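Thermophilic dibenzothiophene desulfurization enzyme C (Paenibacillus sp. A11-2, PDB 5XDC) probably catalyses the FMNH2- and oxygen-dependent oxidation of dibenzothiophene to its sulfoxide and then its sulfone, the opening steps of sulfur removal. Local coordinates at residues 187-192 / 224-229; 358-363 / 373-378. All blocks are in the same frame, centred on the assembly; numbering follows the deposited sequence. Where two conformers were deposited one is given.

Interaction 1: residues 187-192 / 224-229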
loop_
_atom_site.group_PDB
_atom_site.type_symbol
_atom_site.label_atom_id
_atom_site.label_comp_id
_atom_site.label_asym_id
_atom_site.label_seq_id
_atom_site.Cartn_x
_atom_site.Cartn_y
_atom_site.Cartn_z
ATOM N N ALA B 187 11.036 11.252 -40.743
ATOM C CA ALA B 187 10.318 11.563 -41.971
ATOM C C ALA B 187 8.879 11.102 -41.837
ATOM O O ALA B 187 8.545 10.263 -40.992
ATOM C CB ALA B 187 10.974 10.910 -43.194
ATOM N N LEU B 188 8.024 11.655 -42.695
ATOM C CA LEU B 188 6.617 11.278 -42.763
ATOM C C LEU B 188 6.359 10.773 -44.176
ATOM O O LEU B 188 6.434 11.558 -45.133
ATOM C CB LEU B 188 5.710 12.465 -42.428
ATOM C CG LEU B 188 4.233 12.129 -42.276
ATOM C CD1 LEU B 188 3.970 11.381 -40.998
ATOM C CD2 LEU B 188 3.378 13.374 -42.295
ATOM N N ILE B 189 6.080 9.474 -44.314
ATOM C CA ILE B 189 6.054 8.846 -45.637
ATOM C C ILE B 189 4.787 8.019 -45.791
ATOM O O ILE B 189 4.187 7.560 -44.799
ATOM C CB ILE B 189 7.313 7.979 -45.885
ATOM C CG1 ILE B 189 7.356 6.763 -44.947
ATOM C CG2 ILE B 189 8.551 8.814 -45.751
ATOM C CD1 ILE B 189 8.383 5.723 -45.352
ATOM N N PRO B 190 4.349 7.798 -47.032
ATOM C CA PRO B 190 3.232 6.872 -47.268
ATOM C C PRO B 190 3.579 5.465 -46.809
ATOM O O PRO B 190 4.717 5.014 -46.943
ATOM C CB PRO B 190 3.031 6.932 -48.792
ATOM C CG PRO B 190 3.742 8.136 -49.252
ATOM C CD PRO B 190 4.856 8.379 -48.290
ATOM N N SER B 191 2.577 4.763 -46.276
ATOM C CA SER B 191 2.807 3.403 -45.819
ATOM C C SER B 191 2.944 2.418 -46.974
ATOM O O SER B 191 3.434 1.308 -46.760
ATOM C CB SER B 191 1.682 2.952 -44.882
ATOM O OG SER B 191 0.421 3.014 -45.519
ATOM N N ASP B 192 2.529 2.787 -48.184
ATOM C CA ASP B 192 2.730 1.938 -49.355
ATOM C C ASP B 192 3.908 2.394 -50.217
ATOM O O ASP B 192 4.015 1.984 -51.377
ATOM C CB ASP B 192 1.450 1.863 -50.189
ATOM C CG ASP B 192 1.000 3.213 -50.719
ATOM O OD1 ASP B 192 1.648 4.246 -50.439
ATOM O OD2 ASP B 192 -0.025 3.239 -51.430
ATOM N N PRO B 224 13.439 14.338 -50.082
ATOM C CA PRO B 224 13.848 15.447 -49.214
ATOM C C PRO B 224 12.682 16.236 -48.677
ATOM O O PRO B 224 12.799 16.809 -47.581
ATOM C CB PRO B 224 14.749 16.292 -50.127
ATOM C CG PRO B 224 15.242 15.314 -51.152
ATOM C CD PRO B 224 14.064 14.442 -51.413
ATOM N N ASP B 225 11.558 16.278 -49.390
ATOM C CA ASP B 225 10.413 17.042 -48.914
ATOM C C ASP B 225 9.637 16.293 -47.841
ATOM O O ASP B 225 8.668 16.843 -47.304
ATOM C CB ASP B 225 9.486 17.431 -50.079
ATOM C CG ASP B 225 8.951 16.237 -50.852
ATOM O OD1 ASP B 225 9.685 15.246 -51.007
ATOM O OD2 ASP B 225 7.796 16.304 -51.324
ATOM N N GLU B 226 10.054 15.068 -47.505
ATOM C CA GLU B 226 9.411 14.279 -46.458
ATOM C C GLU B 226 10.200 14.279 -45.155
ATOM O O GLU B 226 9.677 13.829 -44.127
ATOM C CB GLU B 226 9.210 12.837 -46.954
ATOM C CG GLU B 226 8.322 12.762 -48.186
ATOM C CD GLU B 226 8.283 11.388 -48.856
ATOM O OE1 GLU B 226 9.301 10.658 -48.812
ATOM O OE2 GLU B 226 7.219 11.062 -49.433
ATOM N N LEU B 227 11.442 14.744 -45.181
ATOM C CA LEU B 227 12.278 14.793 -43.995
ATOM C C LEU B 227 11.802 15.864 -43.023
ATOM O O LEU B 227 11.376 16.958 -43.415
ATOM C CB LEU B 227 13.722 15.054 -44.398
ATOM C CG LEU B 227 14.288 13.965 -45.306
ATOM C CD1 LEU B 227 15.577 14.435 -45.932
ATOM C CD2 LEU B 227 14.517 12.713 -44.518
ATOM N N LEU B 228 11.871 15.530 -41.738
ATOM C CA LEU B 228 11.452 16.417 -40.661
ATOM C C LEU B 228 12.712 16.968 -40.015
ATOM O O LEU B 228 13.393 16.273 -39.251
ATOM C CB LEU B 228 10.580 15.671 -39.662
ATOM C CG LEU B 228 9.279 15.150 -40.252
ATOM C CD1 LEU B 228 8.629 14.142 -39.310
ATOM C CD2 LEU B 228 8.351 16.312 -40.559
ATOM N N GLY B 229 13.033 18.218 -40.341
ATOM C CA GLY B 229 14.262 18.818 -39.877
ATOM C C GLY B 229 15.475 18.193 -40.535
ATOM O O GLY B 229 15.391 17.462 -41.531
#
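E226 reaches along residues 188-190 and, of all the residues here, has the most surface (75 Å²) buried by the other segment. Its CG stands anti to its own carbonyl carbon, and the chain then runs extended (chi2 170°), so that CB and CG ride over the carbonyl oxygen of L188, with E226 CB 3.6 Å from L188 O. Further out, the carboxylate end crosses I189 and P190 at about a right angle: E226 OE1 meets the methyl CG2 of I189 at 3.7 Å, and E226 OE2 lies 3.8 Å from ring carbon CD of P190. I189 presents CG2 here because its CG1 takes the crowded position between backbone N and carbonyl carbon (chi1 66°).

At the backbone, the segments are joined by a single beta bridge that pairs A187 with L227. L188 N donates to E226 O at 3.1 Å, the N-H pointing at the oxygen with an angle of 158° and lying in the carbonyl plane. The same oxygen also takes a CA-H contact from A187 CA at 3.2 Å. Two leucines finish the join: the CB of L227 is directed away, yet its CD2 still touches A187 CB at 4.2 Å, while the CB of L228 is directed at the strand and its CD1 lies 4.0 Å from A187 C. L228 also packs on Y100 and F104 of helix 85-104, and its backbone bonds to A186.

The side chain of E226 thus meets residues 188-190 by van der Waals contact, and the hydrogen bond between the segments falls to its backbone oxygen. Its carboxylate, probably kept ionised by the salt bridge from OE2 to R193, links that arginine, just past 187-192, with the backbone N of Y223, which donates to OE1 just past strand 220-222.

Interaction 2: residues 358-363 / 373-378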
loop_
_atom_site.group_PDB
_atom_site.type_symbol
_atom_site.label_atom_id
_atom_site.label_comp_id
_atom_site.label_asym_id
_atom_site.label_seq_id
_atom_site.Cartn_x
_atom_site.Cartn_y
_atom_site.Cartn_z
ATOM N N ARG B 358 -8.015 -5.114 -8.219
ATOM C CA ARG B 358 -8.684 -5.210 -6.927
ATOM C C ARG B 358 -10.196 -5.079 -7.018
ATOM O O ARG B 358 -10.890 -5.511 -6.094
ATOM C CB ARG B 358 -8.132 -4.143 -5.979
ATOM C CG ARG B 358 -6.716 -4.453 -5.507
ATOM C CD ARG B 358 -6.150 -3.297 -4.703
ATOM N NE ARG B 358 -4.713 -3.433 -4.496
ATOM C CZ ARG B 358 -3.933 -2.478 -4.004
ATOM N NH1 ARG B 358 -4.451 -1.302 -3.661
ATOM N NH2 ARG B 358 -2.632 -2.702 -3.849
ATOM N N LEU B 359 -10.732 -4.503 -8.096
ATOM C CA LEU B 359 -12.183 -4.386 -8.201
ATOM C C LEU B 359 -12.866 -5.750 -8.216
ATOM O O LEU B 359 -14.044 -5.837 -7.865
ATOM C CB LEU B 359 -12.573 -3.578 -9.442
ATOM C CG LEU B 359 -12.488 -2.057 -9.271
ATOM C CD1 LEU B 359 -12.659 -1.347 -10.603
ATOM C CD2 LEU B 359 -13.527 -1.584 -8.284
ATOM N N TYR B 360 -12.157 -6.819 -8.588
ATOM C CA TYR B 360 -12.759 -8.151 -8.490
ATOM C C TYR B 360 -13.209 -8.433 -7.061
ATOM O O TYR B 360 -14.223 -9.106 -6.841
ATOM C CB TYR B 360 -11.778 -9.233 -8.945
ATOM C CG TYR B 360 -11.738 -9.456 -10.445
ATOM C CD1 TYR B 360 -12.644 -10.316 -11.056
ATOM C CD2 TYR B 360 -10.794 -8.829 -11.245
ATOM C CE1 TYR B 360 -12.619 -10.534 -12.424
ATOM C CE2 TYR B 360 -10.767 -9.049 -12.623
ATOM C CZ TYR B 360 -11.680 -9.894 -13.196
ATOM O OH TYR B 360 -11.670 -10.107 -14.556
ATOM N N GLU B 361 -12.458 -7.931 -6.079
ATOM C CA GLU B 361 -12.789 -8.176 -4.682
ATOM C C GLU B 361 -14.147 -7.586 -4.329
ATOM O O GLU B 361 -14.865 -8.132 -3.482
ATOM C CB GLU B 361 -11.687 -7.593 -3.797
ATOM C CG GLU B 361 -11.756 -7.986 -2.341
ATOM C CD GLU B 361 -10.538 -7.522 -1.553
ATOM O OE1 GLU B 361 -10.727 -6.796 -0.560
ATOM O OE2 GLU B 361 -9.393 -7.903 -1.898
ATOM N N ALA B 362 -14.531 -6.493 -4.989
ATOM C CA ALA B 362 -15.833 -5.892 -4.767
ATOM C C ALA B 362 -16.940 -6.624 -5.513
ATOM O O ALA B 362 -18.083 -6.637 -5.052
ATOM C CB ALA B 362 -15.817 -4.424 -5.199
ATOM N N MET B 363 -16.622 -7.240 -6.651
ATOM C CA MET B 363 -17.627 -7.862 -7.503
ATOM C C MET B 363 -17.948 -9.292 -7.092
ATOM O O MET B 363 -19.100 -9.718 -7.233
ATOM C CB MET B 363 -17.159 -7.845 -8.963
ATOM C CG MET B 363 -17.140 -6.458 -9.578
ATOM S SD MET B 363 -16.788 -6.464 -11.347
ATOM C CE MET B 363 -15.054 -6.843 -11.288
ATOM N N PHE B 373 -17.582 -12.567 -19.111
ATOM C CA PHE B 373 -17.724 -11.208 -18.601
ATOM C C PHE B 373 -16.620 -10.311 -19.168
ATOM O O PHE B 373 -16.876 -9.179 -19.598
ATOM C CB PHE B 373 -17.705 -11.249 -17.068
ATOM C CG PHE B 373 -17.815 -9.895 -16.392
ATOM C CD1 PHE B 373 -18.483 -8.838 -16.990
ATOM C CD2 PHE B 373 -17.249 -9.697 -15.145
ATOM C CE1 PHE B 373 -18.566 -7.612 -16.357
ATOM C CE2 PHE B 373 -17.340 -8.466 -14.509
ATOM C CZ PHE B 373 -17.998 -7.430 -15.120
ATOM N N GLY B 374 -15.392 -10.818 -19.203
ATOM C CA GLY B 374 -14.323 -10.140 -19.912
ATOM C C GLY B 374 -13.742 -8.938 -19.203
ATOM O O GLY B 374 -13.072 -8.122 -19.842
ATOM N N PHE B 375 -13.953 -8.818 -17.898
ATOM C CA PHE B 375 -13.503 -7.630 -17.177
ATOM C C PHE B 375 -11.988 -7.543 -17.122
ATOM O O PHE B 375 -11.436 -6.441 -17.004
ATOM C CB PHE B 375 -14.093 -7.642 -15.764
ATOM C CG PHE B 375 -13.751 -6.423 -14.955
ATOM C CD1 PHE B 375 -14.498 -5.274 -15.078
ATOM C CD2 PHE B 375 -12.682 -6.438 -14.074
ATOM C CE1 PHE B 375 -14.182 -4.162 -14.355
ATOM C CE2 PHE B 375 -12.375 -5.316 -13.340
ATOM C CZ PHE B 375 -13.125 -4.187 -13.487
ATOM N N ASP B 376 -11.304 -8.679 -17.231
ATOM C CA ASP B 376 -9.853 -8.703 -17.200
ATOM C C ASP B 376 -9.227 -7.925 -18.346
ATOM O O ASP B 376 -8.032 -7.659 -18.288
ATOM C CB ASP B 376 -9.364 -10.144 -17.236
ATOM C CG ASP B 376 -9.768 -10.858 -18.485
ATOM O OD1 ASP B 376 -10.982 -11.032 -18.710
ATOM O OD2 ASP B 376 -8.866 -11.276 -19.244
ATOM N N ARG B 377 -9.999 -7.578 -19.377
ATOM C CA ARG B 377 -9.484 -6.742 -20.460
ATOM C C ARG B 377 -8.880 -5.446 -19.938
ATOM O O ARG B 377 -7.853 -4.981 -20.445
ATOM C CB ARG B 377 -10.607 -6.440 -21.450
ATOM C CG ARG B 377 -10.214 -5.535 -22.579
ATOM C CD ARG B 377 -11.375 -5.407 -23.578
ATOM N NE ARG B 377 -12.614 -4.965 -22.933
ATOM C CZ ARG B 377 -12.955 -3.701 -22.732
ATOM N NH1 ARG B 377 -12.167 -2.716 -23.149
ATOM N NH2 ARG B 377 -14.092 -3.418 -22.114
ATOM N N PHE B 378 -9.504 -4.834 -18.927
ATOM C CA PHE B 378 -8.988 -3.567 -18.415
ATOM C C PHE B 378 -7.598 -3.741 -17.806
ATOM O O PHE B 378 -6.666 -2.991 -18.127
ATOM C CB PHE B 378 -9.963 -2.985 -17.391
ATOM C CG PHE B 378 -11.309 -2.615 -17.968
ATOM C CD1 PHE B 378 -11.476 -1.425 -18.670
ATOM C CD2 PHE B 378 -12.413 -3.437 -17.782
ATOM C CE1 PHE B 378 -12.713 -1.076 -19.191
ATOM C CE2 PHE B 378 -13.654 -3.096 -18.293
ATOM C CZ PHE B 378 -13.799 -1.916 -19.012
HETATM O O HOH W 1 -13.699 -11.369 -15.703
#
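M363 CE sits over the centre of one face of the F375 ring, 3.7 Å from the centroid, and F378 CD2 near the rim of the other. M363 CE also lies near the rim of one Y360 face, and F375 CB near that of one F373 face. The edge of F375 is turned into the face of Y360 in a T-shaped pair, centroids 5.3 Å apart and planes at 87°, with Y360 CE2 and F375 CD2 at 3.5 Å. L359 CD1 meets F375 CZ. M363 bends at chi3 (-73°), which lays SD and CE over F375 and brings SD to the edge of F373, 3.8 Å from its CE2: two Met-aromatic contacts from one sulfur. This core joins the last turns of helix 331-363 to the turn leading into helix 376-385 in the C-terminal helical domain of the acyl-CoA dehydrogenase fold; F373 also stacks on Y273. An alanine at F375 removes the ring under M363 CE and the T-shaped partner of Y360, and would probably loosen the turn's packing on helix 331-363. In the Y360 ring plane, a water 2.7 Å from Y360 OH accepts a weak bond from F375 N; R383 of the second subunit packs on Y360.

How the interactions relate
Interaction 1 closes before interaction 2 opens, so the two follow in series along the chain and lie on opposite sides of its centre, with centres about 43 Å apart and nearest atoms about 26 Å apart. They share no strand or helix: residues 187-192 and 224-229 belong to the beta-rich middle part, whereas 358-363 and 373-378 belong to the C-terminal helices. Helix 247-276, which follows the first contact in the chain, packs on the second. The second subunit touches interaction 2, but no other chain touches interaction 1. The two contacts therefore lie in separate parts of the fold, one where the beta-rich middle part meets helix 85-104, the other at the interface with the second subunit.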